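Local coordinates for protein porin (Acinetobacter baumannii AB307-0294, PDB 5DL7) that probably forms a beta-barrel channel across the outer membrane for uptake of small molecules, possibly including vanillate, at residues L131-S136 against Y223-L228; F249-T254 against T291-L296; S301-D306 against D311-D316; I353-Y358 against T399-H404. One frame throughout, in Å; residues are numbered along the deposited sequence.

Contact 1 (L131-S136 against Y223-L228)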
loop_
_atom_site.group_PDB
_atom_site.type_symbol
_atom_site.label_atom_id
_atom_site.label_comp_id
_atom_site.label_asym_id
_atom_site.label_seq_id
_atom_site.Cartn_x
_atom_site.Cartn_y
_atom_site.Cartn_z
ATOM N N LEU A 131 3.614 8.206 3.162
ATOM C CA LEU A 131 4.730 8.058 4.155
ATOM C C LEU A 131 4.711 6.757 4.787
ATOM O O LEU A 131 3.665 6.021 4.898
ATOM C CB LEU A 131 4.569 9.107 5.254
ATOM C CG LEU A 131 4.662 10.539 4.799
ATOM C CD1 LEU A 131 4.552 11.497 5.944
ATOM C CD2 LEU A 131 5.796 10.916 3.853
ATOM N N PRO A 132 5.867 6.304 5.296
ATOM C CA PRO A 132 5.837 5.007 5.990
ATOM C C PRO A 132 4.999 4.894 7.234
ATOM O O PRO A 132 4.551 3.847 7.620
ATOM C CB PRO A 132 7.344 4.778 6.380
ATOM C CG PRO A 132 8.059 5.770 5.565
ATOM C CD PRO A 132 7.184 6.913 5.117
ATOM N N THR A 133 4.702 6.068 7.878
ATOM C CA THR A 133 3.805 6.123 9.016
ATOM C C THR A 133 2.295 6.263 8.612
ATOM O O THR A 133 1.496 6.128 9.478
ATOM C CB THR A 133 4.187 7.327 9.866
ATOM O OG1 THR A 133 4.347 8.457 9.063
ATOM C CG2 THR A 133 5.561 6.936 10.596
ATOM N N ILE A 134 2.042 6.563 7.338
ATOM C CA ILE A 134 0.658 6.820 6.838
ATOM C C ILE A 134 0.765 6.747 5.328
ATOM O O ILE A 134 1.108 7.687 4.656
ATOM C CB ILE A 134 0.028 8.101 7.417
ATOM C CG1 ILE A 134 -1.453 8.288 6.880
ATOM C CG2 ILE A 134 0.881 9.336 7.256
ATOM C CD1 ILE A 134 -2.250 9.336 7.513
ATOM N N PHE A 135 0.386 5.581 4.832
ATOM C CA PHE A 135 0.492 5.360 3.400
ATOM C C PHE A 135 -0.842 4.894 2.845
ATOM O O PHE A 135 -1.361 3.832 3.132
ATOM C CB PHE A 135 1.561 4.238 3.148
ATOM C CG PHE A 135 2.045 4.237 1.711
ATOM C CD1 PHE A 135 1.296 3.544 0.759
ATOM C CD2 PHE A 135 3.132 4.873 1.303
ATOM C CE1 PHE A 135 1.683 3.469 -0.578
ATOM C CE2 PHE A 135 3.464 4.897 -0.100
ATOM C CZ PHE A 135 2.710 4.210 -0.973
ATOM N N SER A 136 -1.420 5.783 2.007
ATOM C CA SER A 136 -2.739 5.436 1.424
ATOM C C SER A 136 -2.646 4.115 0.624
ATOM O O SER A 136 -1.828 3.965 -0.278
ATOM C CB SER A 136 -3.089 6.497 0.444
ATOM O OG SER A 136 -4.064 6.075 -0.559
ATOM N N TYR A 223 -1.061 4.529 19.691
ATOM C CA TYR A 223 0.398 4.225 19.596
ATOM C C TYR A 223 1.176 5.477 19.188
ATOM O O TYR A 223 0.616 6.373 18.527
ATOM C CB TYR A 223 0.735 3.062 18.742
ATOM C CG TYR A 223 0.491 3.213 17.279
ATOM C CD1 TYR A 223 1.391 3.984 16.497
ATOM C CD2 TYR A 223 -0.548 2.677 16.593
ATOM C CE1 TYR A 223 1.179 4.107 15.139
ATOM C CE2 TYR A 223 -0.739 2.775 15.222
ATOM C CZ TYR A 223 0.040 3.520 14.450
ATOM O OH TYR A 223 -0.102 3.722 13.110
ATOM N N GLN A 224 2.481 5.420 19.496
ATOM C CA GLN A 224 3.501 6.327 18.879
ATOM C C GLN A 224 4.414 5.440 18.076
ATOM O O GLN A 224 4.727 4.320 18.491
ATOM C CB GLN A 224 4.301 7.137 19.931
ATOM C CG GLN A 224 3.426 8.167 20.505
ATOM C CD GLN A 224 4.135 8.982 21.585
ATOM O OE1 GLN A 224 3.451 9.583 22.559
ATOM N NE2 GLN A 224 5.430 8.984 21.495
ATOM N N GLN A 225 4.916 5.947 16.968
ATOM C CA GLN A 225 5.727 5.175 16.054
ATOM C C GLN A 225 6.853 6.062 15.428
ATOM O O GLN A 225 6.507 7.162 15.041
ATOM C CB GLN A 225 4.895 4.480 15.035
ATOM C CG GLN A 225 5.621 3.641 14.022
ATOM C CD GLN A 225 4.600 2.962 13.111
ATOM O OE1 GLN A 225 4.165 3.513 12.107
ATOM N NE2 GLN A 225 4.213 1.726 13.516
ATOM N N GLN A 226 8.074 5.547 15.479
ATOM C CA GLN A 226 9.115 6.199 14.654
ATOM C C GLN A 226 9.601 5.330 13.536
ATOM O O GLN A 226 9.502 4.030 13.600
ATOM C CB GLN A 226 10.290 6.453 15.542
ATOM C CG GLN A 226 10.096 7.485 16.639
ATOM C CD GLN A 226 9.346 6.903 17.859
ATOM O OE1 GLN A 226 9.620 5.787 18.300
ATOM N NE2 GLN A 226 8.367 7.627 18.277
ATOM N N PHE A 227 10.021 5.916 12.464
ATOM C CA PHE A 227 10.550 5.204 11.295
ATOM C C PHE A 227 11.934 5.768 10.991
ATOM O O PHE A 227 12.084 7.010 10.940
ATOM C CB PHE A 227 9.674 5.509 10.061
ATOM C CG PHE A 227 10.228 4.965 8.745
ATOM C CD1 PHE A 227 10.048 3.621 8.465
ATOM C CD2 PHE A 227 11.017 5.760 7.981
ATOM C CE1 PHE A 227 10.554 3.126 7.284
ATOM C CE2 PHE A 227 11.530 5.259 6.747
ATOM C CZ PHE A 227 11.324 3.951 6.454
ATOM N N LEU A 228 12.847 4.887 10.650
ATOM C CA LEU A 228 14.102 5.303 10.016
ATOM C C LEU A 228 14.298 4.392 8.815
ATOM O O LEU A 228 14.008 3.182 8.928
ATOM C CB LEU A 228 15.308 5.027 10.931
ATOM C CG LEU A 228 15.301 5.908 12.182
ATOM C CD1 LEU A 228 16.538 5.380 13.015
ATOM C CD2 LEU A 228 15.535 7.367 11.814
HETATM O O HOH W 1 2.933 2.727 9.677
HETATM O O HOH W 2 1.885 5.206 12.077
#
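Pro132 sets the CB-CG edge of its pyrrolidine down on one face of the Phe227 ring, where a tight beta hairpin of this OprD-family barrel folds against the barrel wall. A type I turn from Leu131 to Ile134 joins strands 126-131 and 134-135, closed by a backbone bond in each direction between those two residues, and it presents Pro132 at its tip to strand 223-235. This is the tight part of the contact. Pro132 CG sits almost above the centre of the Phe227 ring, 3.7 Å from the centroid and 9° off the normal, a CH-pi contact, while Pro132 CB rests 3.6 Å from Phe227 CD1. With CG of Phe227 anti to the backbone N, chi1 173° carries the ring from strand 223-235 to the proline; Phe249 meets it edge-to-face.

Toward Tyr223 the packing gives way to water. Thr133 CG2 comes no nearer than 4.0 Å to Gln225 OE1, while the polar ends of the two residues are held by Thr200 and Ser251 respectively. Gln225 OE1 accepts from two ordered waters: one also donates to Pro132 O, and the other donates to Thr133 O, 2.8 Å away, and accepts from Tyr223 OH at 2.7 Å.

Contact 2 (F249-T254 against T291-L296); sequences FNSEET and TGLPFL. With CA (calcium ion), chain B.
The hydroxyl of Ser251 packs against a proline ring while its polar partner, Gln225, stands on the adjacent strand: Ser251 OG lies 3.6 Å from Pro294 CD and Ser251 CB equally close to Pro294 CG. No hydrogen bond crosses between the two segments. The hydroxyl is nevertheless satisfied, by the side-chain amide of Gln225, whose NE2 also reaches Pro294 O and so ties the proline backbone to the same group. With OG of Ser251 beside its own backbone N (chi1 -51°), the hydroxyl comes within reach of both the amide and the ring. Next to this pair, Leu293 approaches Phe249 obliquely; its CD1 branch is 3.8 Å from Phe249 CB, near the root of the aromatic side chain.

Strand 240-253 belongs to the barrel wall, and 291-296 is part of the long loop between strands 278-288 and 318-327 that is laid against it, as in other OprD-type porins whose loops fold into the barrel. Arg188 donates to Leu293 O. At the other end of the strand segment the chemistry changes. Glu253 binds a calcium ion through both carboxylate oxygens, OE1 and OE2 each 2.5 Å from the metal, its chain bent at chi2 (-70°) to turn the carboxylate onto it. Four waters and Glu261 also bind the ion. Glu252 acts from the second shell, its OE1 accepting at 2.7 Å from one of the metal-bound waters.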
loop_
_atom_site.group_PDB
_atom_site.type_symbol
_atom_site.label_atom_id
_atom_site.label_comp_id
_atom_site.label_asym_id
_atom_site.label_seq_id
_atom_site.Cartn_x
_atom_site.Cartn_y
_atom_site.Cartn_z
ATOM N N PHE A 249 11.028 0.267 12.098
ATOM C CA PHE A 249 9.921 0.847 12.909
ATOM C C PHE A 249 10.125 0.594 14.347
ATOM O O PHE A 249 10.525 -0.523 14.724
ATOM C CB PHE A 249 8.537 0.266 12.395
ATOM C CG PHE A 249 8.160 0.617 11.021
ATOM C CD1 PHE A 249 8.584 -0.200 10.011
ATOM C CD2 PHE A 249 7.369 1.664 10.780
ATOM C CE1 PHE A 249 8.267 0.031 8.671
ATOM C CE2 PHE A 249 6.983 1.925 9.429
ATOM C CZ PHE A 249 7.450 1.101 8.407
ATOM N N ASN A 250 9.752 1.573 15.116
ATOM C CA ASN A 250 9.715 1.494 16.600
ATOM C C ASN A 250 8.373 1.999 17.050
ATOM O O ASN A 250 7.973 3.109 16.752
ATOM C CB ASN A 250 10.848 2.358 17.250
ATOM C CG ASN A 250 10.907 2.261 18.757
ATOM O OD1 ASN A 250 11.094 1.127 19.225
ATOM N ND2 ASN A 250 10.698 3.336 19.482
ATOM N N SER A 251 7.680 1.117 17.846
ATOM C CA SER A 251 6.280 1.430 18.220
ATOM C C SER A 251 6.039 1.126 19.674
ATOM O O SER A 251 6.538 0.110 20.215
ATOM C CB SER A 251 5.256 0.655 17.373
ATOM O OG SER A 251 5.484 0.764 15.958
ATOM N N GLU A 252 5.268 1.982 20.308
ATOM C CA GLU A 252 4.909 1.872 21.754
ATOM C C GLU A 252 3.515 2.386 21.934
ATOM O O GLU A 252 3.085 3.306 21.271
ATOM C CB GLU A 252 5.948 2.622 22.621
ATOM C CG GLU A 252 5.712 2.753 24.004
ATOM C CD GLU A 252 6.818 3.587 24.847
ATOM O OE1 GLU A 252 6.844 3.399 26.048
ATOM O OE2 GLU A 252 7.622 4.221 24.264
ATOM N N GLU A 253 2.814 1.887 22.951
ATOM C CA GLU A 253 1.467 2.404 23.180
ATOM C C GLU A 253 1.543 3.798 23.786
ATOM O O GLU A 253 2.589 4.200 24.364
ATOM C CB GLU A 253 0.587 1.458 24.018
ATOM C CG GLU A 253 0.875 1.473 25.515
ATOM C CD GLU A 253 2.178 0.853 25.914
ATOM O OE1 GLU A 253 2.535 0.935 27.120
ATOM O OE2 GLU A 253 2.852 0.062 25.207
ATOM N N THR A 254 0.457 4.548 23.735
ATOM C CA THR A 254 0.449 5.898 24.367
ATOM C C THR A 254 -0.950 6.227 24.886
ATOM O O THR A 254 -1.927 5.588 24.453
ATOM C CB THR A 254 0.945 6.851 23.203
ATOM O OG1 THR A 254 1.129 8.127 23.746
ATOM C CG2 THR A 254 -0.135 7.038 22.123
ATOM N N THR A 291 4.752 -7.463 21.008
ATOM C CA THR A 291 3.705 -7.461 19.990
ATOM C C THR A 291 4.154 -7.475 18.624
ATOM O O THR A 291 5.330 -7.106 18.367
ATOM C CB THR A 291 2.678 -6.313 20.254
ATOM O OG1 THR A 291 3.240 -4.993 19.798
ATOM C CG2 THR A 291 2.224 -6.188 21.655
ATOM N N GLY A 292 3.251 -7.595 17.676
ATOM C CA GLY A 292 3.557 -7.349 16.321
ATOM C C GLY A 292 3.505 -5.858 16.040
ATOM O O GLY A 292 3.320 -5.009 16.861
ATOM N N LEU A 293 3.666 -5.555 14.767
ATOM C CA LEU A 293 3.745 -4.199 14.239
ATOM C C LEU A 293 2.332 -3.531 14.052
ATOM O O LEU A 293 1.519 -4.094 13.362
ATOM C CB LEU A 293 4.370 -4.175 12.847
ATOM C CG LEU A 293 4.574 -2.847 12.129
ATOM C CD1 LEU A 293 5.527 -1.938 12.865
ATOM C CD2 LEU A 293 4.900 -3.055 10.671
ATOM N N PRO A 294 2.104 -2.428 14.690
ATOM C CA PRO A 294 0.858 -1.648 14.381
ATOM C C PRO A 294 1.018 -0.729 13.215
ATOM O O PRO A 294 2.098 -0.232 12.915
ATOM C CB PRO A 294 0.581 -0.784 15.637
ATOM C CG PRO A 294 2.038 -0.478 16.096
ATOM C CD PRO A 294 2.879 -1.691 15.731
ATOM N N PHE A 295 -0.140 -0.447 12.558
ATOM C CA PHE A 295 -0.218 0.534 11.476
ATOM C C PHE A 295 -1.679 0.931 11.269
ATOM O O PHE A 295 -2.528 0.238 11.849
ATOM C CB PHE A 295 0.495 0.045 10.169
ATOM C CG PHE A 295 0.161 -1.393 9.770
ATOM C CD1 PHE A 295 -0.946 -1.619 8.930
ATOM C CD2 PHE A 295 0.980 -2.466 10.176
ATOM C CE1 PHE A 295 -1.255 -2.882 8.558
ATOM C CE2 PHE A 295 0.664 -3.747 9.878
ATOM C CZ PHE A 295 -0.492 -3.972 9.083
ATOM N N LEU A 296 -1.912 1.906 10.475
ATOM C CA LEU A 296 -3.290 2.433 10.321
ATOM C C LEU A 296 -4.203 1.425 9.696
ATOM O O LEU A 296 -3.811 0.594 8.871
ATOM C CB LEU A 296 -3.253 3.786 9.596
ATOM C CG LEU A 296 -2.647 4.871 10.431
ATOM C CD1 LEU A 296 -2.289 6.081 9.536
ATOM C CD2 LEU A 296 -3.582 5.429 11.488
HETATM CA CA CA B . 4.495 -0.623 27.013
HETATM O O HOH W 3 5.621 1.435 27.407
HETATM O O HOH W 4 5.727 -0.491 24.958
HETATM O O HOH W 5 6.573 -1.556 27.946
HETATM O O HOH W 6 4.240 -0.665 29.416
#

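Contact 3 (S301-D306 against D311-D316); sequences SPVVLD and DYSNKD
An Asx turn at Asp311 shapes one limb of the long loop between strands 278-288 and 318-327, and Ser301 of the other limb closes against it through Ser313. Within the turn, Asp311 OD1 accepts from Ser313 N at 3.0 Å, the donor standing well above the carboxylate plane; Tyr312, between them, has a left-handed backbone conformation (phi 54°). The turn brings the Ser313 side chain toward the facing limb. There Ser301 OG donates to Ser313 OG over 2.7 Å, and Ser313 OG donates in turn to Asp311 O, also 2.7 Å away and approached from above the carbonyl plane. Ser301 reaches this position because its OG is anti to the backbone N (chi1 176°).

Carbon atoms pack around the polar chain. Ser301 CB meets Asp311 CB at 3.8 Å, and both methyls of Val303 lie beside Ser313 OG, the nearer being CG2 at 3.7 Å. On its other carboxylate oxygen Asp311 forms a salt bridge with Arg188, which also bonds Asn314.

Donation thus passes one way, from Ser301 to Ser313 to a backbone carbonyl. Ser313 OG, buried, both accepts and donates, so its rotation is probably fixed, and the Arg188 charge probably helps keep the Asp311 carboxylate ionised.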
loop_
_atom_site.group_PDB
_atom_site.type_symbol
_atom_site.label_atom_id
_atom_site.label_comp_id
_atom_site.label_asym_id
_atom_site.label_seq_id
_atom_site.Cartn_x
_atom_site.Cartn_y
_atom_site.Cartn_z
ATOM N N SER A 301 0.575 -3.616 5.513
ATOM C CA SER A 301 1.773 -3.272 6.362
ATOM C C SER A 301 2.803 -2.487 5.616
ATOM O O SER A 301 3.018 -2.677 4.379
ATOM C CB SER A 301 2.416 -4.641 6.799
ATOM O OG SER A 301 3.615 -4.338 7.530
ATOM N N PRO A 302 3.415 -1.532 6.235
ATOM C CA PRO A 302 4.397 -0.644 5.629
ATOM C C PRO A 302 5.815 -1.144 5.445
ATOM O O PRO A 302 6.671 -0.419 4.990
ATOM C CB PRO A 302 4.352 0.607 6.509
ATOM C CG PRO A 302 4.214 -0.011 7.843
ATOM C CD PRO A 302 3.111 -1.082 7.619
ATOM N N VAL A 303 6.015 -2.416 5.736
ATOM C CA VAL A 303 7.350 -3.034 5.667
ATOM C C VAL A 303 7.740 -3.321 4.239
ATOM O O VAL A 303 6.983 -3.203 3.309
ATOM C CB VAL A 303 7.304 -4.330 6.536
ATOM C CG1 VAL A 303 6.919 -4.088 7.990
ATOM C CG2 VAL A 303 6.452 -5.384 5.904
ATOM N N VAL A 304 9.017 -3.675 4.069
ATOM C CA VAL A 304 9.519 -3.708 2.721
ATOM C C VAL A 304 8.908 -4.731 1.841
ATOM O O VAL A 304 8.817 -4.568 0.647
ATOM C CB VAL A 304 11.081 -3.766 2.709
ATOM C CG1 VAL A 304 11.574 -5.071 2.985
ATOM C CG2 VAL A 304 11.602 -3.601 1.258
ATOM N N LEU A 305 8.653 -5.871 2.404
ATOM C CA LEU A 305 8.075 -7.028 1.602
ATOM C C LEU A 305 6.568 -6.837 1.590
ATOM O O LEU A 305 5.912 -6.862 2.658
ATOM C CB LEU A 305 8.545 -8.412 2.147
ATOM C CG LEU A 305 10.007 -8.581 2.320
ATOM C CD1 LEU A 305 10.285 -9.998 2.785
ATOM C CD2 LEU A 305 10.659 -8.317 0.940
ATOM N N ASP A 306 5.965 -6.518 0.463
ATOM C CA ASP A 306 4.513 -6.189 0.360
ATOM C C ASP A 306 3.788 -7.292 -0.430
ATOM O O ASP A 306 3.408 -7.207 -1.569
ATOM C CB ASP A 306 4.323 -4.893 -0.403
ATOM C CG ASP A 306 4.959 -4.908 -1.823
ATOM O OD1 ASP A 306 6.058 -5.708 -2.196
ATOM O OD2 ASP A 306 4.440 -4.041 -2.680
ATOM N N ASP A 311 0.317 -9.999 5.664
ATOM C CA ASP A 311 1.195 -8.903 6.004
ATOM C C ASP A 311 2.583 -9.293 6.445
ATOM O O ASP A 311 3.446 -8.368 6.486
ATOM C CB ASP A 311 0.526 -7.894 6.896
ATOM C CG ASP A 311 0.392 -8.244 8.255
ATOM O OD1 ASP A 311 0.921 -9.268 8.809
ATOM O OD2 ASP A 311 0.192 -7.294 9.025
ATOM N N TYR A 312 2.813 -10.546 6.799
ATOM C CA TYR A 312 4.168 -11.038 7.230
ATOM C C TYR A 312 4.758 -10.219 8.357
ATOM O O TYR A 312 5.958 -10.269 8.579
ATOM C CB TYR A 312 5.120 -11.170 6.024
ATOM C CG TYR A 312 4.862 -12.361 5.170
ATOM C CD1 TYR A 312 3.991 -12.278 4.163
ATOM C CD2 TYR A 312 5.570 -13.477 5.308
ATOM C CE1 TYR A 312 3.671 -13.395 3.356
ATOM C CE2 TYR A 312 5.342 -14.597 4.543
ATOM C CZ TYR A 312 4.408 -14.556 3.560
ATOM O OH TYR A 312 4.073 -15.664 2.787
ATOM N N SER A 313 3.902 -9.591 9.198
ATOM C CA SER A 313 4.302 -8.619 10.215
ATOM C C SER A 313 3.919 -9.045 11.645
ATOM O O SER A 313 3.751 -8.136 12.536
ATOM C CB SER A 313 3.783 -7.183 9.853
ATOM O OG SER A 313 4.289 -6.793 8.515
ATOM N N ASN A 314 3.780 -10.344 11.879
ATOM C CA ASN A 314 3.357 -10.852 13.195
ATOM C C ASN A 314 4.442 -10.729 14.215
ATOM O O ASN A 314 5.675 -10.637 13.871
ATOM C CB ASN A 314 2.959 -12.292 13.007
ATOM C CG ASN A 314 1.723 -12.404 12.158
ATOM O OD1 ASN A 314 0.622 -12.021 12.598
ATOM N ND2 ASN A 314 1.833 -12.824 10.892
ATOM N N LYS A 315 4.042 -10.804 15.482
ATOM C CA LYS A 315 4.935 -10.873 16.641
ATOM C C LYS A 315 5.994 -12.017 16.404
ATOM O O LYS A 315 5.674 -13.172 16.072
ATOM C CB LYS A 315 4.159 -11.107 17.920
ATOM C CG LYS A 315 5.094 -11.056 19.123
ATOM C CD LYS A 315 4.893 -11.783 20.334
ATOM C CE LYS A 315 5.928 -11.703 21.426
ATOM N NZ LYS A 315 6.734 -12.834 21.541
ATOM N N ASP A 316 7.244 -11.644 16.527
ATOM C CA ASP A 316 8.428 -12.488 16.406
ATOM C C ASP A 316 8.719 -13.091 15.079
ATOM O O ASP A 316 9.670 -13.872 14.939
ATOM C CB ASP A 316 8.426 -13.552 17.443
ATOM C CG ASP A 316 8.701 -12.921 18.897
ATOM O OD1 ASP A 316 9.105 -11.803 19.134
ATOM O OD2 ASP A 316 8.717 -13.836 19.710
#

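Contact 4 (I353-Y358 against T399-H404)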
loop_
_atom_site.group_PDB
_atom_site.type_symbol
_atom_site.label_atom_id
_atom_site.label_comp_id
_atom_site.label_asym_id
_atom_site.label_seq_id
_atom_site.Cartn_x
_atom_site.Cartn_y
_atom_site.Cartn_z
ATOM N N ILE A 353 6.294 -17.334 14.207
ATOM C CA ILE A 353 5.065 -16.482 14.458
ATOM C C ILE A 353 4.461 -16.856 15.795
ATOM O O ILE A 353 4.105 -18.021 16.052
ATOM C CB ILE A 353 4.116 -16.607 13.385
ATOM C CG1 ILE A 353 4.673 -16.123 12.025
ATOM C CG2 ILE A 353 2.761 -15.926 13.729
ATOM C CD1 ILE A 353 3.799 -16.600 10.912
ATOM N N ASP A 354 4.383 -15.784 16.634
ATOM C CA ASP A 354 3.786 -15.919 17.962
ATOM C C ASP A 354 2.440 -15.206 17.974
ATOM O O ASP A 354 2.381 -13.997 17.902
ATOM C CB ASP A 354 4.734 -15.351 19.042
ATOM C CG ASP A 354 4.263 -15.575 20.475
ATOM O OD1 ASP A 354 3.098 -15.913 20.716
ATOM O OD2 ASP A 354 5.094 -15.169 21.369
ATOM N N LEU A 355 1.370 -15.974 18.135
ATOM C CA LEU A 355 -0.007 -15.500 18.141
ATOM C C LEU A 355 -0.534 -15.328 19.595
ATOM O O LEU A 355 -1.778 -15.307 19.807
ATOM C CB LEU A 355 -0.929 -16.296 17.259
ATOM C CG LEU A 355 -0.481 -16.272 15.800
ATOM C CD1 LEU A 355 -1.402 -17.186 15.042
ATOM C CD2 LEU A 355 -0.475 -14.897 15.211
ATOM N N LEU A 356 0.395 -15.380 20.522
ATOM C CA LEU A 356 0.207 -14.879 21.943
ATOM C C LEU A 356 -0.577 -15.832 22.823
ATOM O O LEU A 356 -0.293 -15.937 24.042
ATOM C CB LEU A 356 -0.466 -13.480 22.071
ATOM C CG LEU A 356 0.161 -12.332 21.279
ATOM C CD1 LEU A 356 -0.741 -11.062 21.433
ATOM C CD2 LEU A 356 1.646 -12.290 21.591
ATOM N N GLN A 357 -1.672 -16.434 22.353
ATOM C CA GLN A 357 -2.615 -17.229 23.080
ATOM C C GLN A 357 -2.355 -18.748 23.015
ATOM O O GLN A 357 -3.224 -19.524 23.433
ATOM C CB GLN A 357 -4.107 -16.794 22.579
ATOM C CG GLN A 357 -5.116 -16.925 23.627
ATOM C CD GLN A 357 -6.421 -16.151 23.401
ATOM O OE1 GLN A 357 -6.219 -14.892 23.184
ATOM N NE2 GLN A 357 -7.704 -16.727 23.380
ATOM N N TYR A 358 -1.130 -19.137 22.555
ATOM C CA TYR A 358 -0.807 -20.513 22.176
ATOM C C TYR A 358 0.397 -21.029 22.929
ATOM O O TYR A 358 0.990 -22.092 22.520
ATOM C CB TYR A 358 -0.671 -20.697 20.634
ATOM C CG TYR A 358 -1.963 -20.437 19.942
ATOM C CD1 TYR A 358 -2.251 -19.098 19.622
ATOM C CD2 TYR A 358 -2.903 -21.406 19.691
ATOM C CE1 TYR A 358 -3.482 -18.825 19.048
ATOM C CE2 TYR A 358 -4.090 -21.171 19.035
ATOM C CZ TYR A 358 -4.415 -19.823 18.767
ATOM O OH TYR A 358 -5.660 -19.594 18.218
ATOM N N THR A 399 -8.055 -21.069 12.429
ATOM C CA THR A 399 -9.112 -20.552 11.555
ATOM C C THR A 399 -9.763 -19.233 11.941
ATOM O O THR A 399 -10.474 -18.626 11.141
ATOM C CB THR A 399 -10.244 -21.660 11.317
ATOM O OG1 THR A 399 -10.832 -21.880 12.543
ATOM C CG2 THR A 399 -9.586 -22.848 10.772
ATOM N N ASN A 400 -9.522 -18.704 13.168
ATOM C CA ASN A 400 -10.088 -17.459 13.600
ATOM C C ASN A 400 -9.120 -16.305 13.244
ATOM O O ASN A 400 -9.375 -15.144 13.688
ATOM C CB ASN A 400 -10.384 -17.501 15.046
ATOM C CG ASN A 400 -9.113 -17.707 15.946
ATOM O OD1 ASN A 400 -8.237 -18.446 15.579
ATOM N ND2 ASN A 400 -9.092 -17.107 17.128
ATOM N N MET A 401 -8.054 -16.550 12.534
ATOM C CA MET A 401 -7.052 -15.504 12.199
ATOM C C MET A 401 -7.493 -14.758 10.942
ATOM O O MET A 401 -8.514 -15.101 10.317
ATOM C CB MET A 401 -5.705 -16.105 12.016
ATOM C CG MET A 401 -5.178 -16.690 13.372
ATOM S SD MET A 401 -5.009 -15.468 14.650
ATOM C CE MET A 401 -5.181 -16.571 16.097
ATOM N N THR A 402 -6.737 -13.746 10.530
ATOM C CA THR A 402 -7.147 -12.870 9.432
ATOM C C THR A 402 -6.798 -13.445 8.122
ATOM O O THR A 402 -7.531 -13.238 7.145
ATOM C CB THR A 402 -6.405 -11.532 9.651
ATOM O OG1 THR A 402 -6.808 -10.955 10.889
ATOM C CG2 THR A 402 -6.759 -10.544 8.513
ATOM N N PHE A 403 -5.695 -14.151 7.996
ATOM C CA PHE A 403 -5.225 -14.656 6.663
ATOM C C PHE A 403 -5.316 -16.163 6.666
ATOM O O PHE A 403 -4.899 -16.837 7.661
ATOM C CB PHE A 403 -3.818 -14.169 6.384
ATOM C CG PHE A 403 -3.710 -12.662 6.357
ATOM C CD1 PHE A 403 -4.411 -11.962 5.349
ATOM C CD2 PHE A 403 -3.007 -11.975 7.308
ATOM C CE1 PHE A 403 -4.222 -10.532 5.265
ATOM C CE2 PHE A 403 -2.907 -10.599 7.248
ATOM C CZ PHE A 403 -3.574 -9.872 6.252
ATOM N N HIS A 404 -5.818 -16.713 5.577
ATOM C CA HIS A 404 -6.083 -18.129 5.423
ATOM C C HIS A 404 -5.340 -18.653 4.155
ATOM O O HIS A 404 -5.181 -17.863 3.233
ATOM C CB HIS A 404 -7.581 -18.290 5.163
ATOM C CG HIS A 404 -8.402 -17.781 6.306
ATOM N ND1 HIS A 404 -8.876 -18.628 7.254
ATOM C CD2 HIS A 404 -8.909 -16.566 6.594
ATOM C CE1 HIS A 404 -9.512 -17.936 8.183
ATOM N NE2 HIS A 404 -9.462 -16.664 7.846
HETATM O O HOH W 7 -6.705 -17.114 19.515
#
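The Tyr358 ring and the Asn400 amide face each other across the gap between two loops at the end of the beta-barrel, their planes 62° apart; one loop follows strand 341-353 and the other strand 384-395. Leu355 O lies in the plane of the Tyr358 ring at its edge, and Phe363 meets that ring edge-to-face. Tyr358 OH stays 3.9 Å from Asn400 OD1, and no hydrogen bond joins the two; instead a water sits 3.0 Å from Tyr358 OH and accepts a weak bond from Asn400 ND2.

Met401 carries the apolar part. Its chain, bent at chi2 (-61°), brings the methyl CE 3.7 Å from Tyr358 OH and obliquely toward the ring. Leu355 and Met401 meet tip to tip, Leu355 CD1 being 4.0 Å from Met401 CE and just as near the sulfur. On the first loop, Asp354 OD1 accepts from Leu356 N, an Asx turn that spans Leu355. On the second, Thr402 CG2 lies over a face of the Phe403 ring, and the His404 imidazole has Thr399 O at its edge and gives a weak hydrogen bond from NE2 to Met401 O, 3.1 Å long.

Overall arrangement
Contacts 1 and 2 share neighbouring wall strands, 223-235 and 240-253, with centres about 9 Å apart; Gln226 N to Asn250 O and Gln224 N to Glu252 O, both 2.8 Å, are probable backbone bonds between them. Segment 291-296 of contact 2 and both segments of contact 3 belong to one long loop; the centres of these contacts are about 12 Å apart, and Leu293 CD2 meets Val303 CG1 at 3.5 Å. Contact 4, its centre about 24 Å from that of contact 1, is joined to contact 3 by a salt bridge, Lys315 NZ to Asp354 OD2, 2.9 Å. Calcium is bound at the end of contact 2, about 13 Å from the Gln225 side chain of contact 1.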